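Local coordinates for protein myosin-17 (Arabidopsis thaliana, PDB 7KFL) that probably recognises cargo through its globular tail, the cargo-binding domain of a class XI myosin motor that carries loads along actin in plant cells, at residues L211-W215 with Y272-G276; F255-L260 with Q334-I338; R261-F267 with M341-Y347. The contacts are given in a common frame with arbitrary orientation. Residue numbers count along the deposited sequence, not the author numbering.

Contact 1: L211-W215 with Y272-G276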
loop_
_atom_site.group_PDB
_atom_site.type_symbol
_atom_site.label_atom_id
_atom_site.label_comp_id
_atom_site.label_asym_id
_atom_site.label_seq_id
_atom_site.Cartn_x
_atom_site.Cartn_y
_atom_site.Cartn_z
ATOM N N LEU A 211 -25.123 -8.960 2.438
ATOM C CA LEU A 211 -23.780 -9.111 3.062
ATOM C C LEU A 211 -22.712 -9.291 1.975
ATOM O O LEU A 211 -21.558 -8.906 2.230
ATOM C CB LEU A 211 -23.808 -10.295 4.035
ATOM C CG LEU A 211 -24.813 -10.172 5.182
ATOM C CD1 LEU A 211 -24.900 -11.466 5.975
ATOM C CD2 LEU A 211 -24.468 -9.008 6.097
ATOM N N ILE A 212 -23.077 -9.839 0.811
ATOM C CA ILE A 212 -22.180 -9.942 -0.381
ATOM C C ILE A 212 -21.870 -8.529 -0.901
ATOM O O ILE A 212 -20.776 -8.341 -1.466
ATOM C CB ILE A 212 -22.799 -10.837 -1.479
ATOM C CG1 ILE A 212 -22.880 -12.302 -1.040
ATOM C CG2 ILE A 212 -22.048 -10.690 -2.796
ATOM C CD1 ILE A 212 -21.591 -13.079 -1.217
ATOM N N ALA A 213 -22.800 -7.583 -0.720
ATOM C CA ALA A 213 -22.688 -6.171 -1.160
ATOM C C ALA A 213 -21.478 -5.502 -0.495
ATOM O O ALA A 213 -20.903 -4.582 -1.104
ATOM C CB ALA A 213 -23.965 -5.428 -0.846
ATOM N N HIS A 214 -21.108 -5.946 0.709
ATOM C CA HIS A 214 -19.966 -5.408 1.496
ATOM C C HIS A 214 -18.651 -5.650 0.746
ATOM O O HIS A 214 -17.787 -4.753 0.774
ATOM C CB HIS A 214 -19.964 -5.999 2.911
ATOM C CG HIS A 214 -21.127 -5.560 3.735
ATOM N ND1 HIS A 214 -21.692 -4.305 3.604
ATOM C CD2 HIS A 214 -21.820 -6.187 4.711
ATOM C CE1 HIS A 214 -22.688 -4.182 4.456
ATOM N NE2 HIS A 214 -22.787 -5.321 5.148
ATOM N N TRP A 215 -18.504 -6.808 0.094
ATOM C CA TRP A 215 -17.335 -7.122 -0.773
ATOM C C TRP A 215 -17.298 -6.130 -1.938
ATOM O O TRP A 215 -16.192 -5.687 -2.301
ATOM C CB TRP A 215 -17.380 -8.568 -1.278
ATOM C CG TRP A 215 -17.338 -9.597 -0.191
ATOM C CD1 TRP A 215 -18.292 -10.529 0.090
ATOM C CD2 TRP A 215 -16.281 -9.807 0.762
ATOM N NE1 TRP A 215 -17.904 -11.307 1.146
ATOM C CE2 TRP A 215 -16.677 -10.886 1.582
ATOM C CE3 TRP A 215 -15.043 -9.198 1.000
ATOM C CZ2 TRP A 215 -15.881 -11.363 2.622
ATOM C CZ3 TRP A 215 -14.257 -9.667 2.030
ATOM C CH2 TRP A 215 -14.675 -10.733 2.829
ATOM N N TYR A 272 -19.197 -17.898 1.766
ATOM C CA TYR A 272 -19.445 -16.434 1.778
ATOM C C TYR A 272 -18.154 -15.674 1.456
ATOM O O TYR A 272 -18.208 -14.728 0.650
ATOM C CB TYR A 272 -19.993 -15.966 3.127
ATOM C CG TYR A 272 -19.954 -14.469 3.283
ATOM C CD1 TYR A 272 -20.748 -13.654 2.494
ATOM C CD2 TYR A 272 -19.092 -13.860 4.179
ATOM C CE1 TYR A 272 -20.713 -12.276 2.612
ATOM C CE2 TYR A 272 -19.043 -12.483 4.311
ATOM C CZ TYR A 272 -19.858 -11.688 3.527
ATOM O OH TYR A 272 -19.810 -10.329 3.641
ATOM N N VAL A 273 -17.041 -16.052 2.092
ATOM C CA VAL A 273 -15.712 -15.395 1.905
ATOM C C VAL A 273 -15.199 -15.713 0.494
ATOM O O VAL A 273 -14.660 -14.790 -0.147
ATOM C CB VAL A 273 -14.702 -15.796 2.998
ATOM C CG1 VAL A 273 -13.272 -15.452 2.606
ATOM C CG2 VAL A 273 -15.041 -15.156 4.335
ATOM N N LYS A 274 -15.368 -16.956 0.026
ATOM C CA LYS A 274 -14.950 -17.383 -1.338
ATOM C C LYS A 274 -15.618 -16.474 -2.379
ATOM O O LYS A 274 -14.948 -16.132 -3.373
ATOM C CB LYS A 274 -15.302 -18.849 -1.608
ATOM C CG LYS A 274 -14.676 -19.419 -2.874
ATOM C CD LYS A 274 -14.819 -20.918 -3.024
ATOM C CE LYS A 274 -13.800 -21.502 -3.980
ATOM N NZ LYS A 274 -14.071 -22.931 -4.269
ATOM N N ALA A 275 -16.887 -16.110 -2.157
ATOM C CA ALA A 275 -17.657 -15.160 -2.995
ATOM C C ALA A 275 -16.950 -13.802 -2.988
ATOM O O ALA A 275 -16.759 -13.228 -4.076
ATOM C CB ALA A 275 -19.077 -15.044 -2.498
ATOM N N GLY A 276 -16.574 -13.327 -1.797
ATOM C CA GLY A 276 -15.819 -12.076 -1.594
ATOM C C GLY A 276 -14.499 -12.068 -2.344
ATOM O O GLY A 276 -14.201 -11.046 -2.986
#

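Contact 2: F255-L260 with Q334-I338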
loop_
_atom_site.group_PDB
_atom_site.type_symbol
_atom_site.label_atom_id
_atom_site.label_comp_id
_atom_site.label_asym_id
_atom_site.label_seq_id
_atom_site.Cartn_x
_atom_site.Cartn_y
_atom_site.Cartn_z
ATOM N N PHE A 255 -8.158 -13.822 7.546
ATOM C CA PHE A 255 -7.503 -15.076 8.000
ATOM C C PHE A 255 -7.484 -15.138 9.533
ATOM O O PHE A 255 -7.658 -16.238 10.077
ATOM C CB PHE A 255 -6.085 -15.213 7.446
ATOM C CG PHE A 255 -5.414 -16.500 7.852
ATOM C CD1 PHE A 255 -5.698 -17.684 7.191
ATOM C CD2 PHE A 255 -4.536 -16.535 8.922
ATOM C CE1 PHE A 255 -5.092 -18.870 7.575
ATOM C CE2 PHE A 255 -3.928 -17.722 9.301
ATOM C CZ PHE A 255 -4.210 -18.887 8.630
ATOM N N ASN A 256 -7.260 -14.005 10.203
ATOM C CA ASN A 256 -7.192 -13.937 11.687
ATOM C C ASN A 256 -8.570 -14.253 12.285
ATOM O O ASN A 256 -8.602 -14.859 13.369
ATOM C CB ASN A 256 -6.654 -12.592 12.182
ATOM C CG ASN A 256 -5.154 -12.453 12.016
ATOM O OD1 ASN A 256 -4.459 -13.416 11.699
ATOM N ND2 ASN A 256 -4.645 -11.253 12.234
ATOM N N SER A 257 -9.660 -13.878 11.606
ATOM C CA SER A 257 -11.056 -14.089 12.078
ATOM C C SER A 257 -11.410 -15.584 12.025
ATOM O O SER A 257 -12.215 -16.029 12.871
ATOM C CB SER A 257 -12.041 -13.243 11.303
ATOM O OG SER A 257 -12.147 -13.668 9.955
ATOM N N LEU A 258 -10.820 -16.336 11.086
ATOM C CA LEU A 258 -10.972 -17.817 11.004
ATOM C C LEU A 258 -10.348 -18.465 12.246
ATOM O O LEU A 258 -10.933 -19.446 12.746
ATOM C CB LEU A 258 -10.309 -18.353 9.729
ATOM C CG LEU A 258 -10.932 -17.921 8.401
ATOM C CD1 LEU A 258 -10.415 -18.791 7.265
ATOM C CD2 LEU A 258 -12.451 -17.969 8.448
ATOM N N LEU A 259 -9.211 -17.939 12.714
ATOM C CA LEU A 259 -8.429 -18.507 13.846
ATOM C C LEU A 259 -9.084 -18.158 15.188
ATOM O O LEU A 259 -8.987 -18.992 16.106
ATOM C CB LEU A 259 -6.995 -17.971 13.805
ATOM C CG LEU A 259 -6.181 -18.286 12.550
ATOM C CD1 LEU A 259 -4.779 -17.712 12.682
ATOM C CD2 LEU A 259 -6.114 -19.782 12.282
ATOM N N LEU A 260 -9.704 -16.977 15.304
ATOM C CA LEU A 260 -10.115 -16.383 16.608
ATOM C C LEU A 260 -11.639 -16.393 16.790
ATOM O O LEU A 260 -12.075 -16.368 17.960
ATOM C CB LEU A 260 -9.562 -14.957 16.697
ATOM C CG LEU A 260 -8.038 -14.832 16.687
ATOM C CD1 LEU A 260 -7.618 -13.396 16.956
ATOM C CD2 LEU A 260 -7.398 -15.770 17.701
ATOM N N GLN A 334 -1.841 -23.254 12.744
ATOM C CA GLN A 334 -2.997 -22.585 12.085
ATOM C C GLN A 334 -4.038 -23.639 11.692
ATOM O O GLN A 334 -5.212 -23.475 12.079
ATOM C CB GLN A 334 -2.542 -21.795 10.854
ATOM C CG GLN A 334 -1.805 -20.506 11.192
ATOM C CD GLN A 334 -1.055 -19.937 10.012
ATOM O OE1 GLN A 334 -0.920 -20.577 8.970
ATOM N NE2 GLN A 334 -0.550 -18.724 10.169
ATOM N N LEU A 335 -3.617 -24.669 10.948
ATOM C CA LEU A 335 -4.486 -25.783 10.476
ATOM C C LEU A 335 -5.210 -26.414 11.669
ATOM O O LEU A 335 -6.430 -26.632 11.561
ATOM C CB LEU A 335 -3.636 -26.830 9.750
ATOM C CG LEU A 335 -3.129 -26.427 8.367
ATOM C CD1 LEU A 335 -2.121 -27.440 7.849
ATOM C CD2 LEU A 335 -4.279 -26.273 7.384
ATOM N N TYR A 336 -4.483 -26.699 12.752
ATOM C CA TYR A 336 -5.010 -27.363 13.974
ATOM C C TYR A 336 -6.198 -26.560 14.518
ATOM O O TYR A 336 -7.266 -27.160 14.731
ATOM C CB TYR A 336 -3.911 -27.532 15.027
ATOM C CG TYR A 336 -4.396 -28.094 16.340
ATOM C CD1 TYR A 336 -4.592 -29.455 16.507
ATOM C CD2 TYR A 336 -4.675 -27.263 17.414
ATOM C CE1 TYR A 336 -5.046 -29.978 17.707
ATOM C CE2 TYR A 336 -5.130 -27.768 18.621
ATOM C CZ TYR A 336 -5.316 -29.131 18.770
ATOM O OH TYR A 336 -5.764 -29.635 19.958
ATOM N N ARG A 337 -6.013 -25.253 14.726
ATOM C CA ARG A 337 -7.067 -24.326 15.223
ATOM C C ARG A 337 -8.290 -24.416 14.301
ATOM O O ARG A 337 -9.399 -24.665 14.811
ATOM C CB ARG A 337 -6.528 -22.893 15.305
ATOM C CG ARG A 337 -7.575 -21.833 15.620
ATOM C CD ARG A 337 -8.318 -22.097 16.915
ATOM N NE ARG A 337 -7.423 -22.072 18.064
ATOM C CZ ARG A 337 -7.135 -20.999 18.799
ATOM N NH1 ARG A 337 -7.665 -19.819 18.517
ATOM N NH2 ARG A 337 -6.303 -21.109 19.820
ATOM N N ILE A 338 -8.084 -24.237 12.993
ATOM C CA ILE A 338 -9.156 -24.273 11.953
ATOM C C ILE A 338 -9.845 -25.643 12.006
ATOM O O ILE A 338 -11.088 -25.672 12.009
ATOM C CB ILE A 338 -8.587 -23.948 10.553
ATOM C CG1 ILE A 338 -8.118 -22.493 10.463
ATOM C CG2 ILE A 338 -9.596 -24.271 9.460
ATOM C CD1 ILE A 338 -7.272 -22.187 9.244
#

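Contact 3: R261-F267 with M341-Y347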
loop_
_atom_site.group_PDB
_atom_site.type_symbol
_atom_site.label_atom_id
_atom_site.label_comp_id
_atom_site.label_asym_id
_atom_site.label_seq_id
_atom_site.Cartn_x
_atom_site.Cartn_y
_atom_site.Cartn_z
ATOM N N ARG A 261 -12.420 -16.403 15.704
ATOM C CA ARG A 261 -13.909 -16.420 15.760
ATOM C C ARG A 261 -14.415 -17.810 15.362
ATOM O O ARG A 261 -14.203 -18.206 14.198
ATOM C CB ARG A 261 -14.507 -15.347 14.848
ATOM C CG ARG A 261 -13.985 -13.945 15.117
ATOM C CD ARG A 261 -14.987 -12.898 14.675
ATOM N NE ARG A 261 -14.577 -11.554 15.049
ATOM C CZ ARG A 261 -15.382 -10.498 15.102
ATOM N NH1 ARG A 261 -16.668 -10.611 14.804
ATOM N NH2 ARG A 261 -14.895 -9.322 15.457
ATOM N N ARG A 262 -15.054 -18.511 16.303
ATOM C CA ARG A 262 -15.638 -19.863 16.104
ATOM C C ARG A 262 -16.626 -19.802 14.934
ATOM O O ARG A 262 -16.497 -20.631 14.012
ATOM C CB ARG A 262 -16.297 -20.342 17.402
ATOM C CG ARG A 262 -16.769 -21.790 17.381
ATOM C CD ARG A 262 -18.244 -21.921 17.046
ATOM N NE ARG A 262 -18.730 -23.288 17.185
ATOM C CZ ARG A 262 -19.990 -23.670 16.991
ATOM N NH1 ARG A 262 -20.912 -22.786 16.645
ATOM N NH2 ARG A 262 -20.323 -24.941 17.143
ATOM N N GLU A 263 -17.535 -18.818 14.958
ATOM C CA GLU A 263 -18.647 -18.645 13.982
ATOM C C GLU A 263 -18.117 -18.441 12.554
ATOM O O GLU A 263 -18.871 -18.764 11.614
ATOM C CB GLU A 263 -19.561 -17.483 14.383
ATOM C CG GLU A 263 -18.903 -16.111 14.346
ATOM C CD GLU A 263 -18.238 -15.673 15.640
ATOM O OE1 GLU A 263 -17.883 -16.554 16.451
ATOM O OE2 GLU A 263 -18.074 -14.449 15.832
ATOM N N CYS A 264 -16.899 -17.909 12.386
ATOM C CA CYS A 264 -16.258 -17.680 11.059
ATOM C C CYS A 264 -15.605 -18.972 10.549
ATOM O O CYS A 264 -15.312 -19.043 9.343
ATOM C CB CYS A 264 -15.205 -16.583 11.120
ATOM S SG CYS A 264 -15.874 -14.968 11.594
ATOM N N CYS A 265 -15.385 -19.947 11.433
ATOM C CA CYS A 265 -14.728 -21.242 11.121
ATOM C C CYS A 265 -15.804 -22.286 10.797
ATOM O O CYS A 265 -15.880 -23.307 11.499
ATOM C CB CYS A 265 -13.830 -21.675 12.274
ATOM S SG CYS A 265 -12.375 -22.607 11.728
ATOM N N SER A 266 -16.615 -22.020 9.768
ATOM C CA SER A 266 -17.738 -22.882 9.314
ATOM C C SER A 266 -17.672 -23.065 7.795
ATOM O O SER A 266 -16.910 -22.332 7.137
ATOM C CB SER A 266 -19.070 -22.312 9.735
ATOM O OG SER A 266 -19.295 -21.043 9.138
ATOM N N PHE A 267 -18.446 -24.014 7.269
ATOM C CA PHE A 267 -18.568 -24.280 5.814
ATOM C C PHE A 267 -19.246 -23.081 5.145
ATOM O O PHE A 267 -18.709 -22.578 4.136
ATOM C CB PHE A 267 -19.355 -25.562 5.547
ATOM C CG PHE A 267 -19.266 -26.025 4.116
ATOM C CD1 PHE A 267 -20.055 -25.449 3.132
ATOM C CD2 PHE A 267 -18.368 -27.015 3.749
ATOM C CE1 PHE A 267 -19.958 -25.866 1.814
ATOM C CE2 PHE A 267 -18.276 -27.432 2.431
ATOM C CZ PHE A 267 -19.069 -26.855 1.465
ATOM N N MET A 341 -11.786 -26.208 15.511
ATOM C CA MET A 341 -12.845 -25.189 15.759
ATOM C C MET A 341 -13.931 -25.275 14.675
ATOM O O MET A 341 -15.010 -24.684 14.886
ATOM C CB MET A 341 -12.242 -23.781 15.779
ATOM C CG MET A 341 -12.992 -22.812 16.668
ATOM S SD MET A 341 -12.026 -21.325 17.028
ATOM C CE MET A 341 -11.916 -20.601 15.393
ATOM N N TYR A 342 -13.657 -25.989 13.576
ATOM C CA TYR A 342 -14.574 -26.192 12.423
ATOM C C TYR A 342 -15.909 -26.773 12.902
ATOM O O TYR A 342 -15.900 -27.694 13.738
ATOM C CB TYR A 342 -13.938 -27.115 11.380
ATOM C CG TYR A 342 -14.812 -27.403 10.185
ATOM C CD1 TYR A 342 -14.903 -26.505 9.133
ATOM C CD2 TYR A 342 -15.553 -28.571 10.104
ATOM C CE1 TYR A 342 -15.705 -26.759 8.031
ATOM C CE2 TYR A 342 -16.357 -28.842 9.010
ATOM C CZ TYR A 342 -16.434 -27.933 7.968
ATOM O OH TYR A 342 -17.224 -28.195 6.885
ATOM N N TRP A 343 -17.017 -26.245 12.375
ATOM C CA TRP A 343 -18.405 -26.712 12.635
ATOM C C TRP A 343 -19.255 -26.463 11.383
ATOM O O TRP A 343 -18.759 -25.788 10.465
ATOM C CB TRP A 343 -18.990 -26.017 13.873
ATOM C CG TRP A 343 -19.200 -24.547 13.684
ATOM C CD1 TRP A 343 -18.235 -23.588 13.580
ATOM C CD2 TRP A 343 -20.460 -23.863 13.554
ATOM N NE1 TRP A 343 -18.806 -22.358 13.401
ATOM C CE2 TRP A 343 -20.169 -22.493 13.381
ATOM C CE3 TRP A 343 -21.800 -24.268 13.571
ATOM C CZ2 TRP A 343 -21.167 -21.532 13.227
ATOM C CZ3 TRP A 343 -22.786 -23.317 13.417
ATOM C CH2 TRP A 343 -22.471 -21.968 13.248
ATOM N N ASP A 344 -20.484 -26.985 11.347
ATOM C CA ASP A 344 -21.352 -26.954 10.139
ATOM C C ASP A 344 -22.802 -27.269 10.532
ATOM O O ASP A 344 -23.121 -28.458 10.712
ATOM C CB ASP A 344 -20.808 -27.923 9.085
ATOM C CG ASP A 344 -21.417 -27.759 7.705
ATOM O OD1 ASP A 344 -22.340 -26.939 7.562
ATOM O OD2 ASP A 344 -20.959 -28.459 6.785
ATOM N N ASP A 345 -23.641 -26.234 10.657
ATOM C CA ASP A 345 -25.100 -26.348 10.933
ATOM C C ASP A 345 -25.889 -26.142 9.633
ATOM O O ASP A 345 -27.091 -25.820 9.723
ATOM C CB ASP A 345 -25.547 -25.340 11.999
ATOM C CG ASP A 345 -25.217 -25.757 13.420
ATOM O OD1 ASP A 345 -24.212 -26.475 13.601
ATOM O OD2 ASP A 345 -25.969 -25.358 14.332
ATOM N N LYS A 346 -25.247 -26.325 8.475
ATOM C CA LYS A 346 -25.870 -26.133 7.138
ATOM C C LYS A 346 -25.891 -27.471 6.393
ATOM O O LYS A 346 -26.991 -27.898 6.001
ATOM C CB LYS A 346 -25.119 -25.059 6.344
ATOM C CG LYS A 346 -25.799 -24.627 5.054
ATOM C CD LYS A 346 -25.147 -23.439 4.389
ATOM C CE LYS A 346 -25.723 -23.149 3.018
ATOM N NZ LYS A 346 -24.872 -22.204 2.256
ATOM N N TYR A 347 -24.722 -28.095 6.206
ATOM C CA TYR A 347 -24.541 -29.391 5.497
ATOM C C TYR A 347 -24.267 -30.527 6.494
ATOM O O TYR A 347 -24.408 -31.699 6.096
ATOM C CB TYR A 347 -23.399 -29.296 4.483
ATOM C CG TYR A 347 -23.644 -28.344 3.340
ATOM C CD1 TYR A 347 -23.590 -26.972 3.528
ATOM C CD2 TYR A 347 -23.918 -28.811 2.063
ATOM C CE1 TYR A 347 -23.809 -26.089 2.482
ATOM C CE2 TYR A 347 -24.138 -27.942 1.007
ATOM C CZ TYR A 347 -24.085 -26.575 1.217
ATOM O OH TYR A 347 -24.300 -25.708 0.185
HETATM O O HOH W 1 -21.921 -27.278 15.581
#

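Contact 1: L211-W215 with Y272-G276
The W215 indole lies with one face over the backbone of G276 and meets the Y272 ring obliquely: the tyrosine ring and the five-membered ring of W215 have centroids 4.6 Å apart and planes at 43°. The CA atoms of W215 and G276 are only 5.2 Å apart, so the absence of a side chain at G276 leaves the room that the indole fills. Beyond it, W215 CZ2 reaches V273 CG2 at 4.2 Å. Y272 extends across the gap and donates a hydrogen bond from OH to L211 O (2.7 Å), a carbonyl near the kink of its helix, where H214 N holds L211 O only weakly at 3.4 Å. I212 CD1 packs on Y272 CD1 (3.8 Å) and A275 CB (3.4 Å). The axes of the two segments approach to 9.5 Å and cross at -33°. Helices 205-231 and 267-287 thus pair within a helical bundle: C185 of helix 150-186 touches W215 and Y272, and V273 also touches I302 and V306 of helix 300-309.

Contact 2: F255-L260 with Q334-I338
Two helical segments, the C-terminal end of helix 236-260 and part of helix 332-341, approach to 9.3 Å between axes with their N-to-C directions at 58°. Their backbones are nearest at L259 and I338, whose CA atoms lie 6.1 Å apart. L259 fills the middle of the interface: its CD2 sits 3.8 Å from I338 CG1, 3.8 Å from the carbonyl oxygen Q334 O and 4.2 Å from R337 CG, so one methyl group fits among three residues spaced i, i+3 and i+4, about one turn of the opposing helix. One turn earlier, F255 turns its ring edge to the Q334 amide, with CZ 3.6 Å from CD, and its CE1 lies 4.3 Å from I338 CD1. The amide is held beyond this pair, Q334 OE1 by S331 N and Q334 NE2 by F376 O. F255 also meets H301 edge-to-face, and I338 reaches F308, which places helix 300-309 beside the same apolar patch. Toward the more open side, R337 folds back through chi2 and chi3 near +60° and donates from NH1 to L259 O (2.9 Å, 157°), while L260 CD2 lies 4.1 Å from that NH1. The chemistry is therefore mixed: an apolar centre of F255, L259 and I338 is flanked by an arginine that gives a donor to a main-chain carbonyl at a helix end, tying the two helices together at the patch margin.

Contact 3: R261-F267 with M341-Y347
R261, the first residue to leave helix 236-260, offers its carbonyl to the M341 methyl, O to CE 3.5 Å. R262 makes the most elaborate pairing: its guanidinium lies flat on the W343 indole, planes at 10° and CZ 3.5 Å from the centroid of the five-membered ring, a cation-pi stack, while R262 O accepts a hydrogen bond from W343 NE1 (2.9 Å). A water weakly bound by R262 NH2 (3.2 Å) donates to D345 OD1 (3.1 Å). E263 CA faces the indole edge, 3.8 Å from W343 NE1. C265 packs CB against M341 CE (3.8 Å), and its carbonyl oxygen accepts from W343 N (3.3 Å) and receives a CA-H...O contact from Y342 CA (3.3 Å). S266 CB covers the indole face opposite R262, 3.9 Å from the five-membered ring centroid, completing a sandwich; its OG caps N269 N at the start of helix 267-287. F267 then meets Y342 OH, itself hydrogen-bonded to K314 NZ, with its ring edge (CD2 to OH 3.5 Å) and Y347 obliquely (CD1 to CE1 3.9 Å). On the opposing segment, D344 OD1 accepts from K346 N (3.1 Å) and Y347 N (3.0 Å), an Asx turn within an Asx motif, and OD2 bonds T349 OG1. The arrangement docks two interhelical connections, an N-capped helix start against an Asx-stabilised loop, within the helical DIL region of the myosin tail.

Contacts 1 and 2 are buried helix pairings, whereas contact 3 joins two loops and is only partly buried. Contacts 2 and 3 form a continuous patch, their centres about 11 Å apart: the chain runs directly from 255-260 into 261-267, and helix 332-341 supplies 334-338 and then leads into 341-347. They touch where L258 O meets M341 CE at 3.1 Å. Contact 1, about 16 Å from contact 3 between centres, uses helix 267-287, which begins at the end of 261-267. Aromatic packing on glycine with one tyrosine-to-carbonyl bond marks contact 1; contact 2 pairs apolar packing with an arginine-to-carbonyl bond; contact 3 adds cation-pi stacking, water and capping.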